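Local coordinates for Thiol:disulfide interchange protein (Proteus mirabilis, PDB 4OD7) that probably acts as a periplasmic dithiol oxidase of the thioredoxin family, introducing disulfide bonds into proteins as they fold, at residues Val24-Ser29 with Thr47-Val52; Glu40-Asn45 with Lys170-Tyr175; Met58-Val63 with Arg75-Ala80; Asp108-Phe113 with Glu121-Ala126. The protein carries 1 engineered substitution. All blocks are in the same frame, centred on the assembly; numbering follows the deposited sequence.

Contact 1 (Val24-Ser29 with Thr47-Val52)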
loop_
_atom_site.group_PDB
_atom_site.type_symbol
_atom_site.label_atom_id
_atom_site.label_comp_id
_atom_site.label_asym_id
_atom_site.label_seq_id
_atom_site.Cartn_x
_atom_site.Cartn_y
_atom_site.Cartn_z
ATOM N N VAL A 24 5.056 7.656 7.148
ATOM C CA VAL A 24 4.683 7.292 5.773
ATOM C C VAL A 24 3.467 6.319 5.742
ATOM O O VAL A 24 3.512 5.252 6.338
ATOM C CB VAL A 24 5.865 6.651 5.005
ATOM C CG1 VAL A 24 5.445 6.370 3.564
ATOM C CG2 VAL A 24 7.082 7.566 4.988
ATOM N N VAL A 25 2.391 6.694 5.047
ATOM C CA VAL A 25 1.247 5.805 4.849
ATOM C C VAL A 25 1.026 5.543 3.344
ATOM O O VAL A 25 0.737 6.453 2.580
ATOM C CB VAL A 25 -0.055 6.358 5.418
ATOM C CG1 VAL A 25 -1.152 5.293 5.299
ATOM C CG2 VAL A 25 0.121 6.795 6.891
ATOM N N GLU A 26 1.150 4.276 2.973
ATOM C CA GLU A 26 0.940 3.741 1.635
ATOM C C GLU A 26 -0.510 3.216 1.497
ATOM O O GLU A 26 -1.023 2.566 2.401
ATOM C CB GLU A 26 1.948 2.619 1.426
ATOM C CG GLU A 26 3.412 3.029 1.440
ATOM C CD GLU A 26 4.415 1.845 1.305
ATOM O OE1 GLU A 26 4.049 0.757 0.873
ATOM O OE2 GLU A 26 5.577 1.951 1.750
ATOM N N PHE A 27 -1.165 3.513 0.373
ATOM C CA PHE A 27 -2.502 3.023 0.060
ATOM C C PHE A 27 -2.472 2.255 -1.273
ATOM O O PHE A 27 -1.990 2.771 -2.286
ATOM C CB PHE A 27 -3.459 4.193 -0.037
ATOM C CG PHE A 27 -3.636 4.935 1.249
ATOM C CD1 PHE A 27 -4.625 4.593 2.141
ATOM C CD2 PHE A 27 -2.833 6.019 1.547
ATOM C CE1 PHE A 27 -4.768 5.325 3.329
ATOM C CE2 PHE A 27 -2.985 6.728 2.724
ATOM C CZ PHE A 27 -3.942 6.387 3.604
ATOM N N PHE A 28 -3.030 1.054 -1.283
ATOM C CA PHE A 28 -2.991 0.210 -2.479
ATOM C C PHE A 28 -4.194 -0.693 -2.533
ATOM O O PHE A 28 -4.946 -0.793 -1.580
ATOM C CB PHE A 28 -1.681 -0.608 -2.494
ATOM C CG PHE A 28 -1.721 -1.871 -1.649
ATOM C CD1 PHE A 28 -1.838 -3.134 -2.239
ATOM C CD2 PHE A 28 -1.624 -1.804 -0.256
ATOM C CE1 PHE A 28 -1.848 -4.275 -1.459
ATOM C CE2 PHE A 28 -1.653 -2.945 0.505
ATOM C CZ PHE A 28 -1.751 -4.180 -0.110
ATOM N N SER A 29 -4.348 -1.363 -3.661
ATOM C CA SER A 29 -5.318 -2.412 -3.841
ATOM C C SER A 29 -4.685 -3.564 -4.637
ATOM O O SER A 29 -3.943 -3.348 -5.608
ATOM C CB SER A 29 -6.564 -1.896 -4.589
ATOM O OG SER A 29 -7.473 -2.946 -4.865
ATOM N N THR A 47 11.879 0.375 -2.587
ATOM C CA THR A 47 13.056 1.235 -2.658
ATOM C C THR A 47 12.970 2.313 -1.586
ATOM O O THR A 47 13.932 2.602 -0.891
ATOM C CB THR A 47 13.181 1.921 -4.037
ATOM O OG1 THR A 47 13.429 0.933 -5.032
ATOM C CG2 THR A 47 14.339 2.941 -4.076
ATOM N N VAL A 48 11.763 2.844 -1.435
ATOM C CA VAL A 48 11.460 3.887 -0.475
ATOM C C VAL A 48 11.650 3.397 0.963
ATOM O O VAL A 48 12.268 4.085 1.782
ATOM C CB VAL A 48 10.018 4.395 -0.679
ATOM C CG1 VAL A 48 9.526 5.197 0.509
ATOM C CG2 VAL A 48 9.921 5.217 -1.959
ATOM N N GLU A 49 11.120 2.216 1.249
ATOM C CA GLU A 49 11.213 1.640 2.567
ATOM C C GLU A 49 12.676 1.391 2.932
ATOM O O GLU A 49 13.076 1.609 4.069
ATOM C CB GLU A 49 10.406 0.329 2.621
ATOM C CG GLU A 49 8.896 0.507 2.614
ATOM C CD GLU A 49 8.112 -0.678 2.017
ATOM O OE1 GLU A 49 8.698 -1.762 1.828
ATOM O OE2 GLU A 49 6.905 -0.500 1.747
ATOM N N LYS A 50 13.484 1.023 1.943
ATOM C CA LYS A 50 14.908 0.758 2.159
ATOM C C LYS A 50 15.766 2.016 2.416
ATOM O O LYS A 50 16.909 1.904 2.892
ATOM C CB LYS A 50 15.483 0.016 0.954
ATOM C CG LYS A 50 15.172 -1.461 0.921
ATOM C CD LYS A 50 15.820 -2.158 -0.277
ATOM C CE LYS A 50 16.311 -3.552 0.080
ATOM N NZ LYS A 50 16.816 -4.277 -1.107
ATOM N N ASN A 51 15.257 3.187 2.028
ATOM C CA ASN A 51 16.073 4.388 1.992
ATOM C C ASN A 51 15.685 5.456 3.007
ATOM O O ASN A 51 16.371 6.422 3.170
ATOM C CB ASN A 51 16.013 4.979 0.587
ATOM C CG ASN A 51 16.854 4.191 -0.412
ATOM O OD1 ASN A 51 17.844 3.565 -0.054
ATOM N ND2 ASN A 51 16.470 4.241 -1.672
ATOM N N VAL A 52 14.581 5.273 3.695
ATOM C CA VAL A 52 14.146 6.223 4.721
ATOM C C VAL A 52 15.078 6.159 5.943
ATOM O O VAL A 52 15.831 5.200 6.098
ATOM C CB VAL A 52 12.674 5.994 5.147
ATOM C CG1 VAL A 52 11.742 6.436 4.048
ATOM C CG2 VAL A 52 12.425 4.539 5.536
#

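Contact 2 (Glu40-Asn45 with Lys170-Tyr175)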
loop_
_atom_site.group_PDB
_atom_site.type_symbol
_atom_site.label_atom_id
_atom_site.label_comp_id
_atom_site.label_asym_id
_atom_site.label_seq_id
_atom_site.Cartn_x
_atom_site.Cartn_y
_atom_site.Cartn_z
ATOM N N GLU A 40 5.281 -4.221 -7.317
ATOM C CA GLU A 40 5.814 -5.555 -7.617
ATOM C C GLU A 40 6.792 -5.569 -8.756
ATOM O O GLU A 40 7.710 -6.382 -8.767
ATOM C CB GLU A 40 4.699 -6.560 -7.899
ATOM C CG GLU A 40 3.746 -6.888 -6.764
ATOM C CD GLU A 40 4.450 -7.668 -5.700
ATOM O OE1 GLU A 40 4.922 -8.745 -6.084
ATOM O OE2 GLU A 40 4.498 -7.309 -4.509
ATOM N N VAL A 41 6.613 -4.667 -9.717
ATOM C CA VAL A 41 7.510 -4.580 -10.894
ATOM C C VAL A 41 8.593 -3.519 -10.667
ATOM O O VAL A 41 9.779 -3.826 -10.696
ATOM C CB VAL A 41 6.714 -4.255 -12.220
ATOM C CG1 VAL A 41 7.663 -4.198 -13.414
ATOM C CG2 VAL A 41 5.572 -5.275 -12.465
ATOM N N TYR A 42 8.187 -2.276 -10.468
ATOM C CA TYR A 42 9.124 -1.177 -10.298
ATOM C C TYR A 42 9.705 -1.129 -8.885
ATOM O O TYR A 42 10.769 -0.551 -8.688
ATOM C CB TYR A 42 8.457 0.176 -10.594
ATOM C CG TYR A 42 8.049 0.425 -12.038
ATOM C CD1 TYR A 42 8.607 -0.280 -13.093
ATOM C CD2 TYR A 42 7.139 1.435 -12.343
ATOM C CE1 TYR A 42 8.238 -0.020 -14.393
ATOM C CE2 TYR A 42 6.766 1.704 -13.647
ATOM C CZ TYR A 42 7.319 0.988 -14.672
ATOM O OH TYR A 42 6.950 1.279 -15.975
ATOM N N LYS A 43 8.987 -1.696 -7.912
ATOM C CA LYS A 43 9.441 -1.741 -6.521
ATOM C C LYS A 43 9.674 -0.333 -5.948
ATOM O O LYS A 43 10.678 -0.076 -5.314
ATOM C CB LYS A 43 10.727 -2.566 -6.458
ATOM C CG LYS A 43 10.581 -3.990 -6.994
ATOM C CD LYS A 43 11.903 -4.681 -7.007
ATOM C CE LYS A 43 11.867 -6.067 -7.589
ATOM N NZ LYS A 43 13.086 -6.833 -7.127
ATOM N N VAL A 44 8.772 0.601 -6.202
ATOM C CA VAL A 44 9.005 1.956 -5.750
ATOM C C VAL A 44 8.811 1.996 -4.240
ATOM O O VAL A 44 9.626 2.589 -3.536
ATOM C CB VAL A 44 8.087 2.968 -6.454
ATOM C CG1 VAL A 44 8.405 4.396 -6.026
ATOM C CG2 VAL A 44 8.234 2.877 -7.940
ATOM N N ASN A 45 7.753 1.380 -3.712
ATOM C CA ASN A 45 7.576 1.416 -2.237
ATOM C C ASN A 45 8.694 0.683 -1.484
ATOM O O ASN A 45 9.106 1.094 -0.418
ATOM C CB ASN A 45 6.247 0.827 -1.781
ATOM C CG ASN A 45 6.139 -0.648 -2.043
ATOM O OD1 ASN A 45 6.425 -1.112 -3.129
ATOM N ND2 ASN A 45 5.795 -1.400 -1.025
ATOM N N LYS A 170 14.280 9.242 -16.192
ATOM C CA LYS A 170 14.560 8.823 -17.532
ATOM C C LYS A 170 14.364 7.334 -17.589
ATOM O O LYS A 170 14.484 6.732 -18.632
ATOM C CB LYS A 170 15.973 9.218 -17.906
ATOM C CG LYS A 170 16.154 10.706 -17.823
ATOM C CD LYS A 170 16.215 11.322 -19.167
ATOM C CE LYS A 170 15.445 12.620 -19.218
ATOM N NZ LYS A 170 16.247 13.652 -19.916
ATOM N N SER A 171 14.089 6.726 -16.442
ATOM C CA SER A 171 13.767 5.332 -16.421
ATOM C C SER A 171 12.957 5.060 -15.184
ATOM O O SER A 171 12.934 5.893 -14.287
ATOM C CB SER A 171 15.024 4.514 -16.420
ATOM O OG SER A 171 15.691 4.721 -15.190
ATOM N N PRO A 172 12.209 3.941 -15.162
ATOM C CA PRO A 172 11.463 3.536 -13.972
ATOM C C PRO A 172 12.381 3.282 -12.782
ATOM O O PRO A 172 12.009 3.548 -11.653
ATOM C CB PRO A 172 10.748 2.277 -14.425
ATOM C CG PRO A 172 10.635 2.415 -15.879
ATOM C CD PRO A 172 11.805 3.161 -16.336
ATOM N N GLU A 173 13.601 2.826 -13.062
ATOM C CA GLU A 173 14.575 2.440 -12.037
ATOM C C GLU A 173 15.045 3.685 -11.343
ATOM O O GLU A 173 15.111 3.730 -10.134
ATOM C CB GLU A 173 15.727 1.688 -12.693
ATOM C CG GLU A 173 15.282 0.441 -13.543
ATOM C CD GLU A 173 14.491 0.763 -14.831
ATOM O OE1 GLU A 173 14.159 1.930 -15.057
ATOM O OE2 GLU A 173 14.171 -0.153 -15.614
ATOM N N GLU A 174 15.372 4.695 -12.128
ATOM C CA GLU A 174 15.614 6.039 -11.630
ATOM C C GLU A 174 14.393 6.645 -10.976
ATOM O O GLU A 174 14.527 7.426 -10.032
ATOM C CB GLU A 174 16.103 6.969 -12.712
ATOM C CG GLU A 174 17.568 6.859 -12.928
ATOM C CD GLU A 174 18.088 8.014 -13.717
ATOM O OE1 GLU A 174 17.376 9.040 -13.807
ATOM O OE2 GLU A 174 19.212 7.913 -14.237
ATOM N N TYR A 175 13.207 6.292 -11.483
ATOM C CA TYR A 175 11.964 6.850 -10.963
ATOM C C TYR A 175 11.822 6.445 -9.542
ATOM O O TYR A 175 11.435 7.254 -8.740
ATOM C CB TYR A 175 10.718 6.369 -11.720
ATOM C CG TYR A 175 9.418 6.939 -11.174
ATOM C CD1 TYR A 175 9.012 8.241 -11.458
ATOM C CD2 TYR A 175 8.625 6.182 -10.325
ATOM C CE1 TYR A 175 7.824 8.752 -10.946
ATOM C CE2 TYR A 175 7.444 6.691 -9.802
ATOM C CZ TYR A 175 7.059 7.982 -10.108
ATOM O OH TYR A 175 5.886 8.462 -9.580
HETATM O O HOH W 1 12.400 0.456 -10.574
#

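Contact 3 (Met58-Val63 with Arg75-Ala80). With SCN (thiocyanate ion), chain G.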
loop_
_atom_site.group_PDB
_atom_site.type_symbol
_atom_site.label_atom_id
_atom_site.label_comp_id
_atom_site.label_asym_id
_atom_site.label_seq_id
_atom_site.Cartn_x
_atom_site.Cartn_y
_atom_site.Cartn_z
ATOM N N MET A 58 6.317 3.446 9.527
ATOM C CA MET A 58 5.718 3.160 8.210
ATOM C C MET A 58 4.391 2.414 8.352
ATOM O O MET A 58 4.178 1.678 9.328
ATOM C CB MET A 58 6.644 2.278 7.352
ATOM C CG MET A 58 8.099 2.709 7.307
ATOM S SD MET A 58 8.303 4.220 6.393
ATOM C CE MET A 58 8.712 3.574 4.775
ATOM N N ALA A 59 3.531 2.562 7.345
ATOM C CA ALA A 59 2.278 1.828 7.256
ATOM C C ALA A 59 1.944 1.590 5.772
ATOM O O ALA A 59 2.314 2.393 4.910
ATOM C CB ALA A 59 1.157 2.586 7.941
ATOM N N ARG A 60 1.237 0.490 5.502
ATOM C CA ARG A 60 0.743 0.127 4.163
ATOM C C ARG A 60 -0.642 -0.387 4.350
ATOM O O ARG A 60 -0.799 -1.418 4.968
ATOM C CB ARG A 60 1.632 -0.920 3.526
ATOM C CG ARG A 60 1.261 -1.337 2.137
ATOM C CD ARG A 60 2.348 -2.212 1.562
ATOM N NE ARG A 60 1.975 -2.863 0.300
ATOM C CZ ARG A 60 1.982 -2.276 -0.884
ATOM N NH1 ARG A 60 2.311 -1.017 -1.001
ATOM N NH2 ARG A 60 1.629 -2.920 -1.967
ATOM N N TYR A 61 -1.630 0.333 3.824
ATOM C CA TYR A 61 -3.049 0.031 3.996
ATOM C C TYR A 61 -3.703 -0.364 2.684
ATOM O O TYR A 61 -3.405 0.208 1.642
ATOM C CB TYR A 61 -3.770 1.230 4.576
ATOM C CG TYR A 61 -3.298 1.646 5.970
ATOM C CD1 TYR A 61 -2.747 0.728 6.861
ATOM C CD2 TYR A 61 -3.398 2.981 6.381
ATOM C CE1 TYR A 61 -2.318 1.153 8.142
ATOM C CE2 TYR A 61 -2.984 3.398 7.622
ATOM C CZ TYR A 61 -2.439 2.500 8.486
ATOM O OH TYR A 61 -2.041 2.983 9.712
ATOM N N HIS A 62 -4.608 -1.337 2.756
ATOM C CA HIS A 62 -5.382 -1.786 1.604
ATOM C C HIS A 62 -6.737 -1.044 1.563
ATOM O O HIS A 62 -7.329 -0.664 2.612
ATOM C CB HIS A 62 -5.595 -3.292 1.657
ATOM C CG HIS A 62 -6.189 -3.857 0.403
ATOM N ND1 HIS A 62 -7.544 -3.877 0.157
ATOM C CD2 HIS A 62 -5.604 -4.442 -0.667
ATOM C CE1 HIS A 62 -7.768 -4.445 -1.019
ATOM N NE2 HIS A 62 -6.608 -4.796 -1.540
ATOM N N VAL A 63 -7.187 -0.774 0.340
ATOM C CA VAL A 63 -8.428 -0.059 0.153
ATOM C C VAL A 63 -9.585 -1.007 -0.232
ATOM O O VAL A 63 -9.400 -1.995 -0.901
ATOM C CB VAL A 63 -8.268 1.042 -0.933
ATOM C CG1 VAL A 63 -7.108 2.013 -0.592
ATOM C CG2 VAL A 63 -8.099 0.431 -2.314
ATOM N N ARG A 75 -9.208 -7.256 4.583
ATOM C CA ARG A 75 -9.044 -8.160 5.733
ATOM C C ARG A 75 -7.873 -9.138 5.514
ATOM O O ARG A 75 -7.106 -9.359 6.417
ATOM C CB ARG A 75 -10.330 -8.919 6.017
ATOM C CG ARG A 75 -10.252 -9.838 7.262
ATOM C CD ARG A 75 -11.675 -10.263 7.658
ATOM N NE ARG A 75 -12.467 -9.156 8.203
ATOM C CZ ARG A 75 -12.452 -8.753 9.457
ATOM N NH1 ARG A 75 -11.710 -9.360 10.371
ATOM N NH2 ARG A 75 -13.204 -7.734 9.804
ATOM N N ALA A 76 -7.724 -9.666 4.295
ATOM C CA ALA A 76 -6.587 -10.504 3.910
ATOM C C ALA A 76 -5.282 -9.784 4.197
ATOM O O ALA A 76 -4.333 -10.366 4.692
ATOM C CB ALA A 76 -6.662 -10.855 2.426
ATOM N N TRP A 77 -5.222 -8.516 3.847
ATOM C CA TRP A 77 -3.997 -7.789 4.044
ATOM C C TRP A 77 -3.742 -7.618 5.552
ATOM O O TRP A 77 -2.614 -7.714 5.998
ATOM C CB TRP A 77 -4.038 -6.436 3.356
ATOM C CG TRP A 77 -2.732 -5.656 3.484
ATOM C CD1 TRP A 77 -2.576 -4.443 4.028
ATOM C CD2 TRP A 77 -1.430 -6.074 3.058
ATOM N NE1 TRP A 77 -1.279 -4.056 3.962
ATOM C CE2 TRP A 77 -0.547 -5.039 3.364
ATOM C CE3 TRP A 77 -0.933 -7.213 2.425
ATOM C CZ2 TRP A 77 0.819 -5.106 3.072
ATOM C CZ3 TRP A 77 0.433 -7.268 2.120
ATOM C CH2 TRP A 77 1.280 -6.235 2.452
ATOM N N ALA A 78 -4.799 -7.354 6.316
ATOM C CA ALA A 78 -4.698 -7.327 7.787
ATOM C C ALA A 78 -4.158 -8.675 8.341
ATOM O O ALA A 78 -3.455 -8.686 9.307
ATOM C CB ALA A 78 -6.029 -6.981 8.418
ATOM N N VAL A 79 -4.631 -9.800 7.803
ATOM C CA VAL A 79 -4.125 -11.113 8.204
ATOM C C VAL A 79 -2.634 -11.213 7.877
ATOM O O VAL A 79 -1.855 -11.749 8.660
ATOM C CB VAL A 79 -4.920 -12.247 7.538
ATOM C CG1 VAL A 79 -4.257 -13.609 7.801
ATOM C CG2 VAL A 79 -6.346 -12.241 8.060
ATOM N N ALA A 80 -2.250 -10.727 6.696
ATOM C CA ALA A 80 -0.866 -10.802 6.269
ATOM C C ALA A 80 0.034 -10.041 7.237
ATOM O O ALA A 80 1.148 -10.494 7.539
ATOM C CB ALA A 80 -0.722 -10.262 4.880
HETATM S S SCN G . 1.741 3.795 -2.137
HETATM C C SCN G . 2.106 2.224 -2.795
HETATM N N SCN G . 2.279 1.182 -3.342
#

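Contact 4 (Asp108-Phe113 with Glu121-Ala126)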
loop_
_atom_site.group_PDB
_atom_site.type_symbol
_atom_site.label_atom_id
_atom_site.label_comp_id
_atom_site.label_asym_id
_atom_site.label_seq_id
_atom_site.Cartn_x
_atom_site.Cartn_y
_atom_site.Cartn_z
ATOM N N ASP A 108 -10.871 -18.997 -1.459
ATOM C CA ASP A 108 -9.694 -18.864 -2.298
ATOM C C ASP A 108 -8.603 -17.984 -1.680
ATOM O O ASP A 108 -7.418 -18.199 -1.868
ATOM C CB ASP A 108 -10.092 -18.309 -3.643
ATOM C CG ASP A 108 -10.935 -19.258 -4.422
ATOM O OD1 ASP A 108 -10.850 -20.488 -4.211
ATOM O OD2 ASP A 108 -11.655 -18.765 -5.284
ATOM N N ILE A 109 -9.008 -16.939 -0.985
ATOM C CA ILE A 109 -8.042 -16.132 -0.251
ATOM C C ILE A 109 -7.336 -17.022 0.763
ATOM O O ILE A 109 -6.114 -17.072 0.811
ATOM C CB ILE A 109 -8.693 -14.949 0.438
ATOM C CG1 ILE A 109 -9.463 -14.125 -0.594
ATOM C CG2 ILE A 109 -7.630 -14.105 1.097
ATOM C CD1 ILE A 109 -10.183 -12.919 -0.058
ATOM N N ARG A 110 -8.111 -17.754 1.549
ATOM C CA ARG A 110 -7.569 -18.728 2.492
ATOM C C ARG A 110 -6.610 -19.734 1.839
ATOM O O ARG A 110 -5.491 -19.939 2.333
ATOM C CB ARG A 110 -8.718 -19.449 3.171
ATOM C CG ARG A 110 -8.305 -20.459 4.201
ATOM C CD ARG A 110 -9.493 -20.977 4.921
ATOM N NE ARG A 110 -9.115 -21.922 5.957
ATOM C CZ ARG A 110 -8.940 -23.223 5.744
ATOM N NH1 ARG A 110 -9.042 -23.717 4.519
ATOM N NH2 ARG A 110 -8.628 -24.030 6.750
ATOM N N THR A 111 -7.014 -20.321 0.716
ATOM C CA THR A 111 -6.153 -21.277 -0.002
ATOM C C THR A 111 -4.861 -20.619 -0.408
ATOM O O THR A 111 -3.833 -21.244 -0.354
ATOM C CB THR A 111 -6.804 -21.849 -1.267
ATOM O OG1 THR A 111 -7.958 -22.615 -0.899
ATOM C CG2 THR A 111 -5.844 -22.733 -1.981
ATOM N N THR A 112 -4.920 -19.355 -0.822
ATOM C CA THR A 112 -3.731 -18.596 -1.209
ATOM C C THR A 112 -2.693 -18.449 -0.091
ATOM O O THR A 112 -1.509 -18.691 -0.294
ATOM C CB THR A 112 -4.143 -17.170 -1.678
ATOM O OG1 THR A 112 -5.117 -17.276 -2.720
ATOM C CG2 THR A 112 -2.934 -16.355 -2.167
ATOM N N PHE A 113 -3.159 -18.081 1.095
ATOM C CA PHE A 113 -2.299 -17.989 2.271
ATOM C C PHE A 113 -1.647 -19.362 2.546
ATOM O O PHE A 113 -0.434 -19.442 2.721
ATOM C CB PHE A 113 -3.083 -17.508 3.468
ATOM C CG PHE A 113 -3.204 -15.994 3.539
ATOM C CD1 PHE A 113 -2.504 -15.256 4.482
ATOM C CD2 PHE A 113 -3.973 -15.301 2.631
ATOM C CE1 PHE A 113 -2.616 -13.874 4.536
ATOM C CE2 PHE A 113 -4.095 -13.894 2.709
ATOM C CZ PHE A 113 -3.408 -13.198 3.636
ATOM N N GLU A 121 -4.361 -23.406 10.424
ATOM C CA GLU A 121 -4.895 -23.182 11.746
ATOM C C GLU A 121 -4.578 -21.756 12.206
ATOM O O GLU A 121 -5.415 -21.136 12.854
ATOM C CB GLU A 121 -4.329 -24.187 12.756
ATOM C CG GLU A 121 -2.815 -24.359 12.713
ATOM C CD GLU A 121 -2.307 -25.504 11.857
ATOM O OE1 GLU A 121 -2.955 -25.859 10.854
ATOM O OE2 GLU A 121 -1.212 -26.018 12.183
ATOM N N ASP A 122 -3.423 -21.203 11.838
ATOM C CA ASP A 122 -3.105 -19.818 12.215
ATOM C C ASP A 122 -3.994 -18.802 11.484
ATOM O O ASP A 122 -4.494 -17.817 12.058
ATOM C CB ASP A 122 -1.675 -19.489 11.862
ATOM C CG ASP A 122 -0.695 -20.110 12.780
ATOM O OD1 ASP A 122 -1.089 -20.883 13.672
ATOM O OD2 ASP A 122 0.496 -19.851 12.548
ATOM N N TYR A 123 -4.202 -19.068 10.200
ATOM C CA TYR A 123 -5.055 -18.247 9.401
ATOM C C TYR A 123 -6.420 -18.252 10.031
ATOM O O TYR A 123 -7.005 -17.214 10.175
ATOM C CB TYR A 123 -5.103 -18.741 7.951
ATOM C CG TYR A 123 -5.922 -17.859 7.026
ATOM C CD1 TYR A 123 -5.322 -16.862 6.257
ATOM C CD2 TYR A 123 -7.290 -18.013 6.927
ATOM C CE1 TYR A 123 -6.084 -16.055 5.396
ATOM C CE2 TYR A 123 -8.056 -17.200 6.087
ATOM C CZ TYR A 123 -7.452 -16.221 5.323
ATOM O OH TYR A 123 -8.208 -15.434 4.477
ATOM N N ASP A 124 -6.928 -19.414 10.429
ATOM C CA ASP A 124 -8.291 -19.466 10.963
ATOM C C ASP A 124 -8.434 -18.746 12.283
ATOM O O ASP A 124 -9.512 -18.223 12.590
ATOM C CB ASP A 124 -8.756 -20.905 11.120
ATOM C CG ASP A 124 -8.973 -21.600 9.775
ATOM O OD1 ASP A 124 -9.147 -20.872 8.748
ATOM O OD2 ASP A 124 -9.002 -22.873 9.777
ATOM N N ALA A 125 -7.351 -18.751 13.052
ATOM C CA ALA A 125 -7.306 -18.063 14.344
ATOM C C ALA A 125 -7.254 -16.557 14.131
ATOM O O ALA A 125 -7.975 -15.799 14.761
ATOM C CB ALA A 125 -6.096 -18.523 15.143
ATOM N N ALA A 126 -6.451 -16.149 13.165
ATOM C CA ALA A 126 -6.203 -14.735 12.909
ATOM C C ALA A 126 -7.376 -14.011 12.230
ATOM O O ALA A 126 -7.614 -12.869 12.540
ATOM C CB ALA A 126 -4.909 -14.571 12.068
#

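Contact 1 (Val24-Ser29 with Thr47-Val52)
Two acidic side chains, Glu26 from strand 24-28 and Glu49 from helix 44-51, provide the one close approach between these segments. Glu26 OE2 lies 2.8 Å from Glu49 OE2, and the same Glu49 oxygen is 3.2 Å from Glu26 OE1. The two carboxylates are nearly coplanar, with planes 2° apart. Each chain is extended beyond CG, which lets Glu49 span the distance from its helix even though its CB does not point straight at the strand. Partners outside the pair complete the cluster: Arg60 on the neighbouring strand forms a salt bridge to Glu26 OE1, and Asn45 makes weak hydrogen bonds to Glu26 OE1 and Glu49 OE2. A thiocyanate ion lies close to Glu26. Strand 24-28, helices 33-41 and 44-51 and the parallel strand 58-62 follow one another in the chain, forming a beta-alpha-beta crossover of the thioredoxin fold, with this acidic pair between its first strand and second helix.

Contact 2 (Glu40-Asn45 with Lys170-Tyr175)
Tyr42 takes a chi1 of -67°, with CG beside its backbone N, and this torsion brings its ring to Pro172 at the start of helix 172-187. Pro172 CB sits over one face of the Tyr42 ring, 3.6 Å from the centroid and 20° off the normal, in a CH-pi contact. It leans toward the CE1 rim, where Tyr42 CE1 to Pro172 CB is 3.4 Å. Deeper in, Tyr175 has CG anti to its N (chi1 179°) and turns an edge to Val44, with Tyr175 CD2 4.1 Å from Val44 CG2. A water joins the backbones: it donates to Tyr42 O at 2.7 Å and, weakly, to Pro172 O. Ser171 is the N-cap of helix 172-187, its OG accepting from Glu174 N at 3.1 Å. In segment 40-45, Lys43, with positive phi, marks the break between helices 33-41 and 44-51. Tyr175 OH is hydrogen-bonded to Asn164 O, and its ring stacks on an aromatic side chain of the bound peptide; Pro172 packs on an aromatic peptide side chain, and Tyr42 on an apolar one. Helix 33-41 carries Cys35 of the redox motif in its first turn, just after the engineered Ser32; the contact joins the break after this helix, and the start of helix 44-51, to the C-terminal helix of the thioredoxin fold, on a surface that holds peptide.

Contact 3 (Met58-Val63 with Arg75-Ala80)
Trp77 of helix 70-83 donates from its indole to the backbone of Arg60: Trp77 NE1 to Arg60 O is 2.9 Å, with an N-H...O angle of 162°. The oxygen lies in the indole plane, yet the nitrogen stands 50° above the carbonyl plane and so is not on a lone pair. The extended Arg60 chain passes the benzo edge of the same indole, with Arg60 CD 3.6 Å from Trp77 CZ2 and the guanidinium nearly perpendicular to the ring. Two residues along the strand, His62 CB meets Trp77 CB at 3.9 Å. Beyond this shell, Arg60 NH1, already paired with Glu26, also donates to a thiocyanate nitrogen at 3.2 Å. The Phe28 ring lies between the Arg60 guanidinium and His62, making a cation-pi contact with Arg60 and edge-to-face contacts with Trp77 and His62, while Thr74 holds His62 ND1. On this outermost strand of the sheet, the indole supplies Arg60 O with a side-chain donor, while the guanidinium is probably held by the acid and can also bind an anion.

Contact 4 (Asp108-Phe113 with Glu121-Ala126)
In the helical domain that DsbA proteins insert into the thioredoxin fold, Tyr123 of helix 120-126 is wedged between Arg110 and Phe113 of helix 106-115. The short segment axes approach to 10.4 Å at a crossing angle of 133°. With CG anti to its backbone N (chi1 -176°), Tyr123 is directed to the other helix and presents an edge to Phe113: Tyr123 CE1 lies over that ring, 3.4 Å from Phe113 CG, in a T-shaped pair with centroids 4.9 Å apart and planes at 60°. One face of Tyr123 receives Arg110 CA in a CH-pi contact, and Arg110 CB and CG lie along its CE2 and CD2 side, Arg110 CB 3.7 Å from Tyr123 CE2. At the end of the ring, Tyr123 OH touches Ile109 CG2 at 3.7 Å.

Past the ring, the extended Arg110 chain carries its guanidinium to Asp124. The grip is side-on and bidentate: Arg110 NE donates to Asp124 OD1 at 3.0 Å, on its syn lone pair, and Arg110 NH2 to Asp124 OD2 at 3.3 Å. The two flat groups are nearly coplanar, a geometry that should restrain the rotation of both. Val79 of helix 70-83 packs on both Phe113 and Tyr123, placing the aromatic pair inside the helical layer. An aromatic interior with a salt bridge at its rim joins two consecutive helices of the DsbA helical domain.

Contacts 1 and 3 lie closest to the chain centre and share the sheet: strands 24-28 and 58-62 are parallel neighbours, linked by backbone bonds, and Arg60 of contact 3 forms a salt bridge with Glu26 of contact 1. Contact 2 shares helix 44-51 with contact 1 but lies farther out, about 16 Å from the centre; both are partly buried. Contact 4, its centre about 20 Å out, is nonetheless buried like contact 3, which it meets through Ala76 and Val79 against Ile109, Phe113 and Tyr123. Chemistry follows place: carboxylates, an indole donor and an arginine near the sheet, CH-pi packing with a bridging water beside bound peptide, and an aromatic pair edged by a salt bridge among the helices.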